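Long-range contact in cytochrome P450 reductase (PDB 5OGX), which transfers electrons from NADH, through FAD and a [2Fe-2S] cluster, to a cytochrome P450 that O-demethylates guaiacol and other lignin-derived aromatics: residues A[117-122]-A[162-167]. Residues are numbered along the deposited sequence; the frame is centred on the assembly and turned at random.
Sequences TRRVLL and ELHVRR. With FAD (flavin-adenine dinucleotide), chain B.
Arg-118 and Val-165, and likewise Val-120 and Leu-163, are antiparallel hydrogen-bonded pairs, each joined by two backbone bonds between strands whose axes come within 4.7 Å. The strands belong to the antiparallel FAD-binding barrel of the ferredoxin reductase family, and they illustrate how a sheet edge can serve a cofactor: 160-166 is an outermost strand, paired with 117-124 on one flank and bound to flavin on the other. Side chains alternate between the two faces.

On the face of Arg-119, Glu-162 and His-164, polar groups converge. Glu-162, with CG anti to the backbone N (chi1 178°), extends beside the CD2 methyl of Leu-121, its CB and CG each 3.9 Å from that carbon. Its OE2 accepts from Arg-119 NH1 at 2.9 Å in a salt bridge on the anti side, and from His-164 NE2 at 2.9 Å in a nearly straight bond lying in the imidazole plane. The two donors approach from opposite faces of the carboxylate, and Arg-255 adds a second salt bridge to the same oxygen, while Asp-252 holds the other end of the Arg-119 guanidinium. An alanine in place of Glu-162 would probably leave the closely spaced Arg-119 and Arg-255 without their shared counter-charge and the imidazole NE2 without its acceptor. Tyr-251, bonded to ND1, grips the ring from its other nitrogen.

On the opposite face, Val-120, Leu-163 and Val-165 form an apolar patch, while the Arg-118 chain leads away to Asp-112 and the Leu-178 carbonyl. CG2 of Val-120 meets CG2 of Val-165 at 4.1 Å, and the CD1 methyls of Leu-122 and Leu-163 touch; Tyr-149, an FAD-binding residue, packs on Leu-163 and Val-165.

At the outer edge two backbone groups of strand 160-166 meet the isoalloxazine: FAD N3 donates to His-164 O at 2.7 Å, and Arg-166 N donates to FAD O2 at 2.9 Å.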
loop_
_atom_site.group_PDB
_atom_site.type_symbol
_atom_site.label_atom_id
_atom_site.label_comp_id
_atom_site.label_asym_id
_atom_site.label_seq_id
_atom_site.Cartn_x
_atom_site.Cartn_y
_atom_site.Cartn_z
ATOM N N THR A 117 0.101 6.053 17.868
ATOM C CA THR A 117 0.487 4.957 16.987
ATOM C C THR A 117 0.281 3.628 17.693
ATOM O O THR A 117 0.699 3.461 18.844
ATOM C CB THR A 117 1.951 5.087 16.537
ATOM O OG1 THR A 117 2.174 6.392 15.993
ATOM C CG2 THR A 117 2.262 4.049 15.475
ATOM N N ARG A 118 -0.355 2.683 16.998
ATOM C CA ARG A 118 -0.569 1.345 17.522
ATOM C C ARG A 118 -0.077 0.287 16.545
ATOM O O ARG A 118 -0.227 0.428 15.327
ATOM C CB ARG A 118 -2.038 1.098 17.818
ATOM C CG ARG A 118 -2.432 1.631 19.173
ATOM C CD ARG A 118 -3.894 1.417 19.500
ATOM N NE ARG A 118 -4.054 1.561 20.943
ATOM C CZ ARG A 118 -5.086 1.119 21.656
ATOM N NH1 ARG A 118 -6.101 0.488 21.072
ATOM N NH2 ARG A 118 -5.092 1.317 22.970
ATOM N N ARG A 119 0.481 -0.785 17.095
ATOM C CA ARG A 119 0.737 -2.003 16.344
ATOM C C ARG A 119 -0.437 -2.945 16.557
ATOM O O ARG A 119 -0.907 -3.117 17.684
ATOM C CB ARG A 119 2.040 -2.678 16.787
ATOM C CG ARG A 119 2.606 -3.652 15.741
ATOM C CD ARG A 119 3.673 -4.585 16.311
ATOM N NE ARG A 119 4.630 -3.892 17.178
ATOM C CZ ARG A 119 5.686 -3.208 16.741
ATOM N NH1 ARG A 119 5.943 -3.108 15.433
ATOM N NH2 ARG A 119 6.489 -2.620 17.618
ATOM N N VAL A 120 -0.921 -3.542 15.479
ATOM C CA VAL A 120 -1.981 -4.532 15.565
ATOM C C VAL A 120 -1.478 -5.814 14.922
ATOM O O VAL A 120 -1.033 -5.801 13.770
ATOM C CB VAL A 120 -3.271 -4.043 14.887
ATOM C CG1 VAL A 120 -4.303 -5.143 14.890
ATOM C CG2 VAL A 120 -3.791 -2.772 15.571
ATOM N N LEU A 121 -1.536 -6.913 15.664
ATOM C CA LEU A 121 -1.158 -8.221 15.147
ATOM C C LEU A 121 -2.431 -9.031 14.958
ATOM O O LEU A 121 -3.184 -9.230 15.914
ATOM C CB LEU A 121 -0.197 -8.941 16.095
ATOM C CG LEU A 121 1.134 -8.249 16.353
ATOM C CD1 LEU A 121 2.017 -9.136 17.226
ATOM C CD2 LEU A 121 1.840 -7.894 15.040
ATOM N N LEU A 122 -2.673 -9.484 13.730
ATOM C CA LEU A 122 -3.865 -10.252 13.390
ATOM C C LEU A 122 -3.457 -11.674 13.035
ATOM O O LEU A 122 -2.739 -11.888 12.053
ATOM C CB LEU A 122 -4.612 -9.622 12.210
ATOM C CG LEU A 122 -5.160 -8.203 12.333
ATOM C CD1 LEU A 122 -5.913 -7.862 11.049
ATOM C CD2 LEU A 122 -6.067 -8.101 13.562
ATOM N N GLU A 162 0.920 -7.842 10.485
ATOM C CA GLU A 162 1.389 -6.731 11.312
ATOM C C GLU A 162 0.967 -5.417 10.672
ATOM O O GLU A 162 1.403 -5.104 9.558
ATOM C CB GLU A 162 2.910 -6.765 11.487
ATOM C CG GLU A 162 3.438 -5.591 12.302
ATOM C CD GLU A 162 4.957 -5.573 12.389
ATOM O OE1 GLU A 162 5.576 -6.506 11.858
ATOM O OE2 GLU A 162 5.512 -4.625 12.979
ATOM N N LEU A 163 0.159 -4.633 11.394
ATOM C CA LEU A 163 -0.298 -3.324 10.938
ATOM C C LEU A 163 0.252 -2.243 11.859
ATOM O O LEU A 163 0.389 -2.453 13.071
ATOM C CB LEU A 163 -1.844 -3.243 10.928
ATOM C CG LEU A 163 -2.579 -4.453 10.358
ATOM C CD1 LEU A 163 -4.099 -4.275 10.495
ATOM C CD2 LEU A 163 -2.201 -4.644 8.906
ATOM N N HIS A 164 0.552 -1.077 11.281
ATOM C CA HIS A 164 0.921 0.120 12.041
ATOM C C HIS A 164 -0.148 1.169 11.789
ATOM O O HIS A 164 -0.294 1.640 10.661
ATOM C CB HIS A 164 2.288 0.675 11.617
ATOM C CG HIS A 164 3.404 -0.317 11.707
ATOM N ND1 HIS A 164 4.665 -0.050 11.221
ATOM C CD2 HIS A 164 3.453 -1.570 12.224
ATOM C CE1 HIS A 164 5.446 -1.095 11.434
ATOM N NE2 HIS A 164 4.738 -2.030 12.045
ATOM N N VAL A 165 -0.879 1.546 12.833
ATOM C CA VAL A 165 -2.071 2.374 12.697
ATOM C C VAL A 165 -1.835 3.723 13.360
ATOM O O VAL A 165 -1.505 3.785 14.548
ATOM C CB VAL A 165 -3.291 1.679 13.321
ATOM C CG1 VAL A 165 -4.556 2.494 13.049
ATOM C CG2 VAL A 165 -3.422 0.265 12.768
ATOM N N ARG A 166 -2.051 4.796 12.610
ATOM C CA ARG A 166 -1.985 6.147 13.155
ATOM C C ARG A 166 -3.387 6.636 13.511
ATOM O O ARG A 166 -4.315 6.528 12.697
ATOM C CB ARG A 166 -1.329 7.099 12.156
ATOM C CG ARG A 166 -1.308 8.538 12.626
ATOM C CD ARG A 166 0.001 8.899 13.303
ATOM N NE ARG A 166 -0.000 10.295 13.734
ATOM C CZ ARG A 166 0.181 11.332 12.921
ATOM N NH1 ARG A 166 0.156 12.567 13.407
ATOM N NH2 ARG A 166 0.393 11.137 11.625
ATOM N N ARG A 167 -3.537 7.169 14.726
ATOM C CA ARG A 167 -4.824 7.691 15.167
ATOM C C ARG A 167 -5.161 8.971 14.416
ATOM O O ARG A 167 -4.373 9.919 14.406
ATOM C CB ARG A 167 -4.805 7.961 16.678
ATOM C CG ARG A 167 -6.192 8.160 17.299
ATOM C CD ARG A 167 -6.105 8.419 18.815
ATOM N NE ARG A 167 -5.396 9.666 19.098
ATOM C CZ ARG A 167 -5.968 10.867 19.113
ATOM N NH1 ARG A 167 -7.274 10.999 18.891
ATOM N NH2 ARG A 167 -5.233 11.943 19.363
HETATM P PA FAD B . -12.025 8.831 8.743
HETATM O O1A FAD B . -13.288 8.669 9.554
HETATM O O2A FAD B . -12.118 8.280 7.341
HETATM O O5B FAD B . -11.600 10.422 8.637
HETATM C C5B FAD B . -11.979 11.307 9.667
HETATM C C4B FAD B . -11.713 12.753 9.158
HETATM O O4B FAD B . -10.427 12.975 9.123
HETATM C C3B FAD B . -12.200 12.903 7.706
HETATM O O3B FAD B . -12.694 14.155 7.534
HETATM C C2B FAD B . -10.928 12.661 6.858
HETATM O O2B FAD B . -11.035 13.297 5.510
HETATM C C1B FAD B . -9.965 13.160 7.587
HETATM N N9A FAD B . -8.752 12.390 7.486
HETATM C C8A FAD B . -8.643 11.126 7.057
HETATM N N7A FAD B . -7.353 10.773 7.148
HETATM C C5A FAD B . -6.675 11.822 7.647
HETATM C C6A FAD B . -5.342 11.989 7.936
HETATM N N6A FAD B . -4.113 11.219 7.866
HETATM N N1A FAD B . -4.909 13.139 8.435
HETATM C C2A FAD B . -5.781 14.155 8.655
HETATM N N3A FAD B . -7.100 13.998 8.374
HETATM C C4A FAD B . -7.536 12.820 7.866
HETATM N N1 FAD B . -3.354 4.293 7.693
HETATM C C2 FAD B . -2.468 3.819 8.749
HETATM O O2 FAD B . -2.507 4.313 9.826
HETATM N N3 FAD B . -1.546 2.709 8.471
HETATM C C4 FAD B . -1.452 2.075 7.192
HETATM O O4 FAD B . -0.684 1.193 7.001
HETATM C C4X FAD B . -2.354 2.598 6.120
HETATM N N5 FAD B . -2.310 1.972 4.835
HETATM C C5X FAD B . -3.187 2.503 3.796
HETATM C C6 FAD B . -3.099 1.934 2.522
HETATM C C7 FAD B . -3.947 2.452 1.540
HETATM C C7M FAD B . -3.735 1.704 0.224
HETATM C C8 FAD B . -4.838 3.487 1.817
HETATM C C8M FAD B . -5.731 3.977 0.684
HETATM C C9 FAD B . -4.913 4.057 3.084
HETATM C C9A FAD B . -4.074 3.561 4.061
HETATM N N10 FAD B . -4.163 4.171 5.399
HETATM C C10 FAD B . -3.276 3.678 6.399
HETATM C "C1'" FAD B . -5.148 5.223 5.702
HETATM C "C2'" FAD B . -6.304 4.395 6.409
HETATM O "O2'" FAD B . -6.924 3.433 5.566
HETATM C "C3'" FAD B . -7.446 5.262 6.984
HETATM O "O3'" FAD B . -7.836 6.173 5.997
HETATM C "C4'" FAD B . -6.995 6.030 8.240
HETATM O "O4'" FAD B . -6.666 5.126 9.260
HETATM C "C5'" FAD B . -8.110 6.968 8.749
HETATM O "O5'" FAD B . -9.334 6.260 8.784
HETATM P P FAD B . -10.469 6.682 9.890
HETATM O O1P FAD B . -11.699 5.861 9.610
HETATM O O2P FAD B . -9.917 6.605 11.294
HETATM O O3P FAD B . -10.752 8.267 9.590
#